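Local coordinates for glyoxalase family protein (Enterococcus faecalis, PDB 2P25) that is of unassigned function but belongs to the glyoxalase/bleomycin resistance protein/dioxygenase superfamily, whose members are built from paired beta-alpha-beta-beta-beta modules, at residues Ala10-Ser14 with Asp116-Leu120; Phe29-Arg33 with Ser51-Glu55. All coordinates share one frame; numbering follows the deposited sequence.

How the contacts relate
Both contacts involve the sheet of strands 6-13, 52-58, 42-49 and 30-37, and their centres lie about 15 Å apart. Along the chain the order is 10-14, 29-33, 51-55, 116-120, so contact 2 falls between the two halves of contact 1. Contact 2 stays within that sheet, reaching past strand 42-49. Contact 1 joins strand 6-13, outermost in that sheet within the chain, to the turn between strands 110-115 and 121-125 of the other sheet. Strands 6-13 and 52-58 are neighbours, and Ile11 N probably donates to Glu55 O at 2.8 Å. Contact 1 thus links one sheet to a turn of the other, and both contacts touch the second subunit.

Contact 1. Residues Ala10-Ser14 with Asp116-Leu120; sequences AINAS and DPDGL
Asp118 reaches out of a tight turn and grips Ser14 with both carboxylate oxygens. Ser14 OG donates to Asp118 OD1 at 2.7 Å and meets the syn lone pair of that oxygen. Ser14 N donates to Asp118 OD2 at 2.9 Å, from above the carboxylate plane. Backbone and side chain of one serine therefore fix the rotation of the carboxylate. The serine torsion helps: OG sits between the backbone N and the carbonyl carbon (chi1 64°), on the side of the aspartate. Ala13 packs beside the same group, its CA 3.3 Å from Asp118 OD2.

The turn is a type I beta turn from Asp116 to Gly119. It connects strand 110-115 to strand 121-125 and is braced from within by Asp116. Asp116 OD1 accepts from Asp118 N, which makes an Asx turn, and from Leu120 N at 3.0 Å. The two donors come from opposite faces of the carboxylate plane. The other oxygen, Asp116 OD2, has different partners: Tyr23 OH of helix 16-26, by a hydrogen bond, and a water. The water donates to Asp116 OD2 at 2.9 Å and also to Asn12 O, so the turn and strand 6-13 are bridged a second time.

Farther back along the strand the contact becomes apolar. Ile11 CG1 lies 4.0 Å from Leu120 CD2, and Ile11 CD1 touches the same methyl. The two side chains meet at a slant. Leu74 of the second subunit packs on both of them. Residues Ala10 to Asn12 also pair with an antiparallel strand of that subunit, so the sheet continues across the interface. The Asn12 side chain hydrogen-bonds to Glu70, Ala71 and Arg75 of that subunit.

Contact 2. Residues Phe29-Arg33 with Ser51-Glu55; sequences FEVLR and SQELE
Leu54 CD2 sits over one face of the Phe29 ring in a CH-pi contact, 4.0 Å from the centroid and 17° off the ring normal. The Gln52 amide meets the same ring at its edge, near CZ and CE1. Ring and amide planes are nearly perpendicular (87°). Leu32 CD2 touches the Glu53 carboxylate, 3.6 Å from OE1. Glu53 OE2 also faces the edge of the Arg33 guanidinium, in a long salt bridge of 3.7 Å to NH2. The stronger partner of Arg33 NH2 is Asp46.

Strands 30-37 and 52-58 belong to one sheet but are not neighbours in it; Phe29 comes just before the first of them. Strand 42-49 runs between them, antiparallel to both, and the side chains meet across it. Leu32 and Arg33 form a classic beta bulge opposite Asp46, where the chain turns a corner.

The Arg33 chain bends at chi3 (66°), with one guanidinium face over Leu32 CG and NH2 turned to Glu53. Leu47 and Leu49 of strand 42-49 pack on Phe29. Ile11 of strand 6-13 and Leu77 of the other sheet pack on Leu54. Phe3 of the second subunit touches Phe29 and Gln52.

Contact 1. Residues Ala10-Ser14 with Asp116-Leu120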
ATOM      1  N   ALA A  10       1.040  -3.689   4.094  1.00 16.37           N
ATOM      2  CA  ALA A  10       0.091  -4.396   5.003  1.00 16.13           C
ATOM      3  C   ALA A  10      -1.358  -4.185   4.580  1.00 16.51           C
ATOM      4  O   ALA A  10      -1.745  -3.092   4.150  1.00 17.54           O
ATOM      5  CB  ALA A  10       0.262  -3.904   6.431  1.00 17.70           C
ATOM      6  N   ILE A  11      -2.164  -5.235   4.737  1.00 15.20           N
ATOM      7  CA  ILE A  11      -3.578  -5.241   4.304  1.00 15.66           C
ATOM      8  C   ILE A  11      -4.393  -5.789   5.456  1.00 15.21           C
ATOM      9  O   ILE A  11      -3.953  -6.703   6.141  1.00 16.44           O
ATOM     10  CB  ILE A  11      -3.751  -6.172   3.056  1.00 15.44           C
ATOM     11  CG1 ILE A  11      -3.105  -5.514   1.828  1.00 16.17           C
ATOM     12  CG2 ILE A  11      -5.249  -6.508   2.783  1.00 18.06           C
ATOM     13  CD1 ILE A  11      -2.816  -6.557   0.698  1.00 18.73           C
ATOM     14  N   ASN A  12      -5.588  -5.227   5.644  1.00 15.65           N
ATOM     15  CA  ASN A  12      -6.579  -5.740   6.618  1.00 15.09           C
ATOM     16  C   ASN A  12      -7.631  -6.521   5.835  1.00 15.32           C
ATOM     17  O   ASN A  12      -8.191  -5.984   4.880  1.00 15.27           O
ATOM     18  CB  ASN A  12      -7.284  -4.580   7.369  1.00 15.33           C
ATOM     19  CG  ASN A  12      -6.350  -3.813   8.291  1.00 16.82           C
ATOM     20  OD1 ASN A  12      -5.318  -4.337   8.706  1.00 16.53           O
ATOM     21  ND2 ASN A  12      -6.718  -2.557   8.632  1.00 17.72           N
ATOM     22  N   ALA A  13      -7.859  -7.778   6.235  1.00 14.54           N
ATOM     23  CA  ALA A  13      -8.793  -8.676   5.567  1.00 14.87           C
ATOM     24  C   ALA A  13      -9.767  -9.242   6.589  1.00 16.01           C
ATOM     25  O   ALA A  13      -9.452  -9.298   7.803  1.00 15.87           O
ATOM     26  CB  ALA A  13      -8.037  -9.835   4.883  1.00 15.92           C
ATOM     27  N   SER A  14     -10.924  -9.717   6.103  1.00 14.82           N
ATOM     28  CA  SER A  14     -11.982 -10.148   7.046  1.00 15.74           C
ATOM     29  C   SER A  14     -12.008 -11.641   7.345  1.00 15.79           C
ATOM     30  O   SER A  14     -12.445 -12.055   8.423  1.00 17.61           O
ATOM     31  CB  SER A  14     -13.375  -9.760   6.527  1.00 16.00           C
ATOM     32  OG  SER A  14     -13.638 -10.466   5.327  1.00 18.16           O
ATOM     33  N   ASP A 116      -9.796  -7.514  -4.285  1.00 17.42           N
ATOM     34  CA  ASP A 116      -9.638  -8.613  -3.326  1.00 16.79           C
ATOM     35  C   ASP A 116     -11.001  -8.957  -2.696  1.00 16.27           C
ATOM     36  O   ASP A 116     -12.012  -8.302  -2.994  1.00 17.30           O
ATOM     37  CB  ASP A 116      -8.448  -8.337  -2.365  1.00 15.63           C
ATOM     38  CG  ASP A 116      -8.862  -7.700  -1.013  1.00 17.11           C
ATOM     39  OD1 ASP A 116      -9.983  -7.224  -0.852  1.00 16.01           O
ATOM     40  OD2 ASP A 116      -7.997  -7.706  -0.105  1.00 17.27           O
ATOM     41  N   PRO A 117     -11.063 -10.029  -1.897  1.00 17.03           N
ATOM     42  CA  PRO A 117     -12.338 -10.496  -1.364  1.00 17.46           C
ATOM     43  C   PRO A 117     -13.089  -9.446  -0.547  1.00 17.09           C
ATOM     44  O   PRO A 117     -14.318  -9.584  -0.362  1.00 18.38           O
ATOM     45  CB  PRO A 117     -11.932 -11.684  -0.468  1.00 17.27           C
ATOM     46  CG  PRO A 117     -10.650 -12.227  -1.193  1.00 18.34           C
ATOM     47  CD  PRO A 117      -9.942 -10.935  -1.555  1.00 16.43           C
ATOM     48  N   ASP A 118     -12.356  -8.477   0.010  1.00 16.30           N
ATOM     49  CA  ASP A 118     -12.945  -7.363   0.780  1.00 16.44           C
ATOM     50  C   ASP A 118     -13.030  -6.063  -0.029  1.00 17.02           C
ATOM     51  O   ASP A 118     -13.269  -4.969   0.522  1.00 16.92           O
ATOM     52  CB  ASP A 118     -12.162  -7.154   2.079  1.00 16.10           C
ATOM     53  CG  ASP A 118     -12.315  -8.322   3.010  1.00 17.72           C
ATOM     54  OD1 ASP A 118     -13.470  -8.696   3.330  1.00 19.04           O
ATOM     55  OD2 ASP A 118     -11.295  -8.887   3.369  1.00 14.71           O
ATOM     56  N   GLY A 119     -12.869  -6.186  -1.338  1.00 17.35           N
ATOM     57  CA  GLY A 119     -13.061  -5.024  -2.222  1.00 18.51           C
ATOM     58  C   GLY A 119     -11.872  -4.082  -2.339  1.00 18.48           C
ATOM     59  O   GLY A 119     -12.031  -2.944  -2.815  1.00 18.81           O
ATOM     60  N   LEU A 120     -10.683  -4.531  -1.923  1.00 17.34           N
ATOM     61  CA  LEU A 120      -9.477  -3.718  -2.091  1.00 17.46           C
ATOM     62  C   LEU A 120      -9.152  -3.633  -3.572  1.00 17.14           C
ATOM     63  O   LEU A 120      -9.003  -4.677  -4.214  1.00 17.15           O
ATOM     64  CB  LEU A 120      -8.277  -4.336  -1.361  1.00 17.51           C
ATOM     65  CG  LEU A 120      -6.958  -3.545  -1.506  1.00 18.24           C
ATOM     66  CD1 LEU A 120      -7.059  -2.054  -1.017  1.00 18.22           C
ATOM     67  CD2 LEU A 120      -5.853  -4.286  -0.774  1.00 20.07           C
TER
HETATM   68  O   HOH W   1      -8.727  -5.838   2.003  1.00 14.96           O

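Contact 2. Residues Phe29-Arg33 with Ser51-Glu55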
ATOM      1  N   PHE A  29       1.200 -16.052  -3.910  1.00 22.67           N
ATOM      2  CA  PHE A  29       2.067 -15.704  -2.808  1.00 23.46           C
ATOM      3  C   PHE A  29       2.309 -16.982  -2.006  1.00 23.84           C
ATOM      4  O   PHE A  29       1.460 -17.894  -1.997  1.00 23.80           O
ATOM      5  CB  PHE A  29       1.425 -14.617  -1.957  1.00 23.77           C
ATOM      6  CG  PHE A  29       1.593 -13.256  -2.522  1.00 25.57           C
ATOM      7  CD1 PHE A  29       2.703 -12.476  -2.171  1.00 29.60           C
ATOM      8  CD2 PHE A  29       0.649 -12.736  -3.396  1.00 28.36           C
ATOM      9  CE1 PHE A  29       2.871 -11.188  -2.676  1.00 29.95           C
ATOM     10  CE2 PHE A  29       0.797 -11.430  -3.919  1.00 30.05           C
ATOM     11  CZ  PHE A  29       1.917 -10.666  -3.562  1.00 30.26           C
ATOM     12  N   GLU A  30       3.494 -17.087  -1.423  1.00 22.71           N
ATOM     13  CA  GLU A  30       3.793 -18.194  -0.536  1.00 24.17           C
ATOM     14  C   GLU A  30       3.722 -17.717   0.902  1.00 21.84           C
ATOM     15  O   GLU A  30       4.041 -16.562   1.199  1.00 21.21           O
ATOM     16  CB  GLU A  30       5.191 -18.741  -0.847  1.00 23.29           C
ATOM     17  CG  GLU A  30       5.238 -19.516  -2.185  1.00 27.84           C
ATOM     18  CD  GLU A  30       6.646 -19.855  -2.630  1.00 29.52           C
ATOM     19  OE1 GLU A  30       7.583 -19.758  -1.796  1.00 36.46           O
ATOM     20  OE2 GLU A  30       6.814 -20.238  -3.822  1.00 36.39           O
ATOM     21  N   VAL A  31       3.352 -18.614   1.816  1.00 20.47           N
ATOM     22  CA  VAL A  31       3.371 -18.241   3.230  1.00 19.02           C
ATOM     23  C   VAL A  31       4.811 -18.139   3.748  1.00 18.90           C
ATOM     24  O   VAL A  31       5.618 -19.068   3.589  1.00 18.97           O
ATOM     25  CB  VAL A  31       2.574 -19.251   4.100  1.00 18.68           C
ATOM     26  CG1 VAL A  31       2.749 -18.917   5.576  1.00 17.79           C
ATOM     27  CG2 VAL A  31       1.097 -19.253   3.705  1.00 17.93           C
ATOM     28  N   LEU A  32       5.131 -16.997   4.339  1.00 18.84           N
ATOM     29  CA  LEU A  32       6.387 -16.792   5.053  1.00 20.02           C
ATOM     30  C   LEU A  32       6.207 -17.116   6.528  1.00 20.44           C
ATOM     31  O   LEU A  32       6.997 -17.857   7.106  1.00 20.45           O
ATOM     32  CB  LEU A  32       6.854 -15.345   4.894  1.00 20.93           C
ATOM     33  CG  LEU A  32       8.209 -14.978   5.471  1.00 24.63           C
ATOM     34  CD1 LEU A  32       9.284 -15.803   4.788  1.00 28.19           C
ATOM     35  CD2 LEU A  32       8.426 -13.483   5.223  1.00 28.07           C
ATOM     36  N   ARG A  33       5.177 -16.536   7.140  1.00 19.41           N
ATOM     37  CA  ARG A  33       4.839 -16.849   8.521  1.00 20.59           C
ATOM     38  C   ARG A  33       3.348 -16.673   8.772  1.00 19.33           C
ATOM     39  O   ARG A  33       2.690 -15.910   8.079  1.00 18.44           O
ATOM     40  CB  ARG A  33       5.733 -16.081   9.525  1.00 21.34           C
ATOM     41  CG  ARG A  33       5.518 -14.612   9.645  1.00 24.79           C
ATOM     42  CD  ARG A  33       6.563 -14.003  10.630  1.00 25.55           C
ATOM     43  NE  ARG A  33       7.924 -14.095  10.098  1.00 29.62           N
ATOM     44  CZ  ARG A  33       8.416 -13.290   9.145  1.00 32.52           C
ATOM     45  NH1 ARG A  33       9.664 -13.451   8.721  1.00 34.06           N
ATOM     46  NH2 ARG A  33       7.668 -12.321   8.616  1.00 33.12           N
ATOM     47  N   SER A  51      10.626 -10.837  -4.159  1.00 38.16           N
ATOM     48  CA  SER A  51      11.330 -10.051  -3.156  1.00 38.48           C
ATOM     49  C   SER A  51      10.301  -9.163  -2.480  1.00 38.10           C
ATOM     50  O   SER A  51      10.608  -8.388  -1.585  1.00 39.14           O
ATOM     51  CB  SER A  51      12.451  -9.227  -3.801  1.00 38.80           C
ATOM     52  OG  SER A  51      11.931  -8.104  -4.499  1.00 40.76           O
ATOM     53  N   GLN A  52       9.061  -9.316  -2.930  1.00 37.06           N
ATOM     54  CA  GLN A  52       7.921  -8.596  -2.436  1.00 35.92           C
ATOM     55  C   GLN A  52       7.387  -9.266  -1.156  1.00 34.49           C
ATOM     56  O   GLN A  52       7.352 -10.489  -1.072  1.00 34.75           O
ATOM     57  CB  GLN A  52       6.862  -8.617  -3.524  1.00 36.09           C
ATOM     58  CG  GLN A  52       5.786  -7.601  -3.344  1.00 36.48           C
ATOM     59  CD  GLN A  52       4.552  -7.959  -4.118  1.00 37.14           C
ATOM     60  OE1 GLN A  52       4.640  -8.529  -5.211  1.00 37.55           O
ATOM     61  NE2 GLN A  52       3.391  -7.622  -3.570  1.00 35.38           N
ATOM     62  N   GLU A  53       6.988  -8.471  -0.167  1.00 32.62           N
ATOM     63  CA  GLU A  53       6.335  -9.035   1.017  1.00 29.91           C
ATOM     64  C   GLU A  53       4.992  -8.377   1.289  1.00 27.97           C
ATOM     65  O   GLU A  53       4.830  -7.156   1.146  1.00 25.08           O
ATOM     66  CB  GLU A  53       7.248  -8.938   2.231  1.00 30.89           C
ATOM     67  CG  GLU A  53       6.715  -9.610   3.488  1.00 33.53           C
ATOM     68  CD  GLU A  53       7.835  -9.963   4.481  1.00 38.68           C
ATOM     69  OE1 GLU A  53       8.994 -10.169   4.049  1.00 39.97           O
ATOM     70  OE2 GLU A  53       7.542 -10.037   5.696  1.00 41.48           O
ATOM     71  N   LEU A  54       4.024  -9.203   1.661  1.00 25.57           N
ATOM     72  CA  LEU A  54       2.684  -8.718   1.930  1.00 24.78           C
ATOM     73  C   LEU A  54       2.308  -9.193   3.319  1.00 24.19           C
ATOM     74  O   LEU A  54       2.421 -10.382   3.612  1.00 24.80           O
ATOM     75  CB  LEU A  54       1.737  -9.303   0.875  1.00 25.57           C
ATOM     76  CG  LEU A  54       0.556  -8.554   0.331  1.00 28.85           C
ATOM     77  CD1 LEU A  54       1.007  -7.255  -0.368  1.00 28.09           C
ATOM     78  CD2 LEU A  54      -0.165  -9.500  -0.616  1.00 26.62           C
ATOM     79  N   GLU A  55       1.920  -8.273   4.192  1.00 21.57           N
ATOM     80  CA  GLU A  55       1.501  -8.595   5.554  1.00 21.52           C
ATOM     81  C   GLU A  55      -0.001  -8.439   5.684  1.00 21.72           C
ATOM     82  O   GLU A  55      -0.515  -7.342   5.484  1.00 21.90           O
ATOM     83  CB  GLU A  55       2.176  -7.622   6.479  1.00 23.25           C
ATOM     84  CG  GLU A  55       2.067  -7.865   7.920  1.00 26.79           C
ATOM     85  CD  GLU A  55       3.148  -7.095   8.644  1.00 29.80           C
ATOM     86  OE1 GLU A  55       4.338  -7.528   8.627  1.00 33.86           O
ATOM     87  OE2 GLU A  55       2.808  -6.047   9.198  1.00 28.34           O
TER